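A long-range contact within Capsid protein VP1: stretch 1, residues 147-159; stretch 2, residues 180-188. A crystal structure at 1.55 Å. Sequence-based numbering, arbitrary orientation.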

# COMPACT_ATOMS: atom_id res chain seq x y z
N GLN D 147 -32.22 1.53 -19.14
CA GLN D 147 -32.59 1.81 -20.55
C GLN D 147 -31.48 2.65 -21.18
O GLN D 147 -31.42 3.87 -20.90
CB GLN D 147 -33.94 2.53 -20.58
CG GLN D 147 -35.03 1.79 -19.82
CD GLN D 147 -36.30 2.60 -19.78
OE1 GLN D 147 -36.71 3.20 -20.78
NE2 GLN D 147 -36.90 2.69 -18.61
N TYR D 148 -30.61 2.03 -21.95
CA TYR D 148 -29.45 2.71 -22.58
C TYR D 148 -29.96 3.52 -23.76
O TYR D 148 -30.92 3.13 -24.43
CB TYR D 148 -28.33 1.73 -22.90
CG TYR D 148 -27.62 1.32 -21.63
CD1 TYR D 148 -26.85 2.24 -20.93
CD2 TYR D 148 -27.82 0.07 -21.08
CE1 TYR D 148 -26.26 1.88 -19.72
CE2 TYR D 148 -27.23 -0.31 -19.88
CZ TYR D 148 -26.46 0.61 -19.19
OH TYR D 148 -25.89 0.30 -17.99
N PRO D 149 -29.34 4.69 -24.03
CA PRO D 149 -29.73 5.55 -25.15
C PRO D 149 -29.33 4.91 -26.48
O PRO D 149 -28.48 4.04 -26.53
CB PRO D 149 -28.96 6.85 -24.90
CG PRO D 149 -27.79 6.45 -24.04
CD PRO D 149 -28.24 5.25 -23.23
N GLU D 150 -29.96 5.38 -27.56
CA GLU D 150 -29.64 4.93 -28.94
C GLU D 150 -28.22 5.36 -29.31
O GLU D 150 -27.74 6.38 -28.77
CB GLU D 150 -30.64 5.51 -29.95
N GLY D 151 -27.58 4.56 -30.16
CA GLY D 151 -26.28 4.87 -30.80
C GLY D 151 -25.09 4.40 -29.98
O GLY D 151 -23.96 4.88 -30.28
N LEU D 152 -25.33 3.59 -28.96
CA LEU D 152 -24.25 2.93 -28.17
C LEU D 152 -24.21 1.45 -28.50
O LEU D 152 -25.20 0.94 -29.07
CB LEU D 152 -24.49 3.12 -26.67
CG LEU D 152 -24.57 4.56 -26.18
CD1 LEU D 152 -24.67 4.59 -24.66
CD2 LEU D 152 -23.36 5.37 -26.64
N ILE D 153 -23.14 0.76 -28.14
CA ILE D 153 -23.13 -0.72 -28.16
C ILE D 153 -23.13 -1.17 -26.70
O ILE D 153 -22.15 -0.81 -25.97
CB ILE D 153 -21.95 -1.32 -28.94
CG1 ILE D 153 -21.77 -0.72 -30.34
CG2 ILE D 153 -22.10 -2.82 -28.98
CD1 ILE D 153 -23.00 -0.81 -31.22
N VAL D 154 -24.18 -1.86 -26.29
CA VAL D 154 -24.41 -2.36 -24.91
C VAL D 154 -24.84 -3.81 -25.03
O VAL D 154 -25.10 -4.28 -26.14
CB VAL D 154 -25.45 -1.49 -24.18
CG1 VAL D 154 -24.90 -0.10 -23.89
CG2 VAL D 154 -26.76 -1.39 -24.94
N PRO D 155 -24.90 -4.59 -23.93
CA PRO D 155 -25.28 -6.00 -24.01
C PRO D 155 -26.58 -6.26 -24.80
O PRO D 155 -26.64 -7.25 -25.52
CB PRO D 155 -25.36 -6.40 -22.54
CG PRO D 155 -24.24 -5.58 -21.93
CD PRO D 155 -24.43 -4.23 -22.57
N LYS D 156 -27.56 -5.36 -24.69
CA LYS D 156 -28.84 -5.50 -25.45
C LYS D 156 -28.54 -5.57 -26.96
O LYS D 156 -29.35 -6.19 -27.70
CB LYS D 156 -29.77 -4.33 -25.14
CG LYS D 156 -31.15 -4.45 -25.77
CD LYS D 156 -32.00 -3.24 -25.54
CE LYS D 156 -33.35 -3.37 -26.22
NZ LYS D 156 -34.21 -2.21 -25.90
N SER D 157 -27.44 -4.96 -27.43
CA SER D 157 -27.03 -4.95 -28.86
C SER D 157 -26.74 -6.38 -29.33
O SER D 157 -26.80 -6.59 -30.56
CB SER D 157 -25.84 -4.06 -29.09
OG SER D 157 -26.11 -2.74 -28.65
N VAL D 158 -26.37 -7.31 -28.43
CA VAL D 158 -25.84 -8.66 -28.80
C VAL D 158 -26.66 -9.80 -28.21
O VAL D 158 -26.49 -10.93 -28.68
CB VAL D 158 -24.35 -8.80 -28.42
CG1 VAL D 158 -23.51 -7.73 -29.08
CG2 VAL D 158 -24.13 -8.85 -26.91
N THR D 159 -27.50 -9.56 -27.22
CA THR D 159 -28.25 -10.65 -26.54
C THR D 159 -29.47 -10.08 -25.82
O THR D 159 -29.61 -8.87 -25.72
CB THR D 159 -27.32 -11.45 -25.62
OG1 THR D 159 -27.94 -12.70 -25.31
CG2 THR D 159 -26.99 -10.71 -24.34
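Stretch 2 (180-188) GKYPIETWS

Stretch 2 lies on stretch 1 as one irregular segment against another, pinned by two hydrogen bonds to the backbone of Ile153 and one tyrosine-glutamate hydrogen bond, with small apolar contacts filling the space between. The two stretches bury 575 Å² in total, both sides summed, and no regular sheet or helix pairing joins them.

Most of stretch 2 is loop or turn, and strand geometry appears at Trp187 and Ser188. Its chain follows stretch 1 in the same general sense from Leu152 to Val154: Leu152 CA is 4.9 Å from Lys181 CA, Ile153 CA is 5.3 Å from Tyr182 CA, and Val154 CA is 6.3 Å from Thr186 CA. The step from Tyr182 to Thr186 against a single step in stretch 1 marks a bend, within which Thr186 N gives a weak hydrogen bond to Pro183 O at 3.3 Å and Trp187 N another to Ile184 O at 3.3 Å.

Ile153 anchors the two stretches through both its N and its O. Its N donates to Lys181 O at 3.0 Å, and its O accepts from Trp187 NE1 at 2.8 Å; both bonds are nearly straight, at 166° and 169°. An indole thus takes the place a backbone amide would hold in a sheet. The CA-to-CB bond of Ile153 points toward stretch 2 and places CB over one face of the Tyr182 ring, 3.7 Å from the ring centroid, while its CG2 comes within 3.4 Å of Tyr182 CE2.

The CA-to-CB bond of Trp187 points sideways, yet the end of its side chain comes nearer, so the indole edge can reach Ile153 O. The same ring offers a face to Pro155, whose CD sits 4.2 Å from the centroid of the six-membered ring, and Val158 CG2 meets its edge at CH2, 4.2 Å away. Proline suits such a place, since its ring carbons pack on an aromatic face without a polar group to satisfy. On the stretch 1 side, the turn beginning at Val154 is held by Ser157 N to Val154 O at 2.8 Å and by Val154 N to Ser157 OG at 3.2 Å.

Pro183 packs against Val154, CG to CG1 at 3.8 Å, and more loosely against Leu152, CG to CD1 at 4.2 Å. Earlier in stretch 1, Tyr148 reaches across to the later part of stretch 2, and its OH donates to Glu185 OE2 at 2.6 Å, a short bond at the ring's edge, while Thr186 CG2 approaches the same OH to 3.2 Å.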

# COMPACT_ATOMS: atom_id res chain seq x y z
N GLY D 180 -15.41 5.39 -28.05
CA GLY D 180 -16.39 6.28 -27.42
C GLY D 180 -17.83 5.79 -27.56
O GLY D 180 -18.71 6.65 -27.45
N LYS D 181 -18.07 4.50 -27.75
CA LYS D 181 -19.44 3.96 -27.94
C LYS D 181 -19.76 2.80 -27.00
O LYS D 181 -20.95 2.46 -26.90
CB LYS D 181 -19.63 3.51 -29.39
CG LYS D 181 -19.39 4.60 -30.42
CD LYS D 181 -20.36 5.76 -30.35
CE LYS D 181 -20.21 6.75 -31.49
N TYR D 182 -18.75 2.15 -26.40
CA TYR D 182 -18.94 1.00 -25.49
C TYR D 182 -18.79 1.50 -24.06
O TYR D 182 -17.67 1.84 -23.65
CB TYR D 182 -17.91 -0.09 -25.78
CG TYR D 182 -18.13 -0.86 -27.06
CD1 TYR D 182 -17.84 -0.32 -28.30
CD2 TYR D 182 -18.61 -2.16 -27.01
CE1 TYR D 182 -18.04 -1.04 -29.47
CE2 TYR D 182 -18.81 -2.89 -28.18
CZ TYR D 182 -18.54 -2.33 -29.40
OH TYR D 182 -18.80 -3.06 -30.54
N PRO D 183 -19.89 1.67 -23.29
CA PRO D 183 -19.76 2.24 -21.95
C PRO D 183 -18.97 1.31 -21.02
O PRO D 183 -19.13 0.11 -21.07
CB PRO D 183 -21.18 2.37 -21.39
CG PRO D 183 -22.10 2.01 -22.53
CD PRO D 183 -21.28 1.33 -23.61
N ILE D 184 -18.11 1.87 -20.18
CA ILE D 184 -17.35 0.97 -19.27
C ILE D 184 -18.34 0.28 -18.31
O ILE D 184 -18.07 -0.86 -17.88
CB ILE D 184 -16.19 1.67 -18.54
CG1 ILE D 184 -16.68 2.67 -17.50
CG2 ILE D 184 -15.21 2.32 -19.52
CD1 ILE D 184 -15.58 3.12 -16.57
N GLU D 185 -19.46 0.90 -17.97
CA GLU D 185 -20.35 0.34 -16.92
C GLU D 185 -21.06 -0.93 -17.40
O GLU D 185 -21.65 -1.60 -16.57
CB GLU D 185 -21.32 1.38 -16.35
CG GLU D 185 -22.44 1.73 -17.28
CD GLU D 185 -23.49 2.61 -16.67
OE1 GLU D 185 -23.14 3.63 -16.02
OE2 GLU D 185 -24.69 2.27 -16.86
N THR D 186 -20.97 -1.30 -18.69
CA THR D 186 -21.65 -2.51 -19.20
C THR D 186 -20.65 -3.54 -19.73
O THR D 186 -21.12 -4.58 -20.14
CB THR D 186 -22.71 -2.21 -20.28
OG1 THR D 186 -22.11 -1.75 -21.49
CG2 THR D 186 -23.72 -1.19 -19.81
N TRP D 187 -19.36 -3.24 -19.81
CA TRP D 187 -18.40 -4.12 -20.54
C TRP D 187 -17.09 -4.28 -19.77
O TRP D 187 -16.47 -3.24 -19.43
CB TRP D 187 -18.08 -3.56 -21.93
CG TRP D 187 -19.22 -3.46 -22.90
CD1 TRP D 187 -19.78 -2.32 -23.37
CD2 TRP D 187 -19.90 -4.56 -23.54
NE1 TRP D 187 -20.76 -2.63 -24.29
CE2 TRP D 187 -20.85 -3.99 -24.42
CE3 TRP D 187 -19.77 -5.94 -23.49
CZ2 TRP D 187 -21.69 -4.79 -25.19
CZ3 TRP D 187 -20.63 -6.73 -24.22
CH2 TRP D 187 -21.55 -6.15 -25.09
N SER D 188 -16.66 -5.52 -19.60
CA SER D 188 -15.39 -5.91 -18.97
C SER D 188 -14.52 -6.52 -20.04
O SER D 188 -15.03 -7.21 -20.93
CB SER D 188 -15.63 -6.93 -17.89
OG SER D 188 -16.43 -6.41 -16.86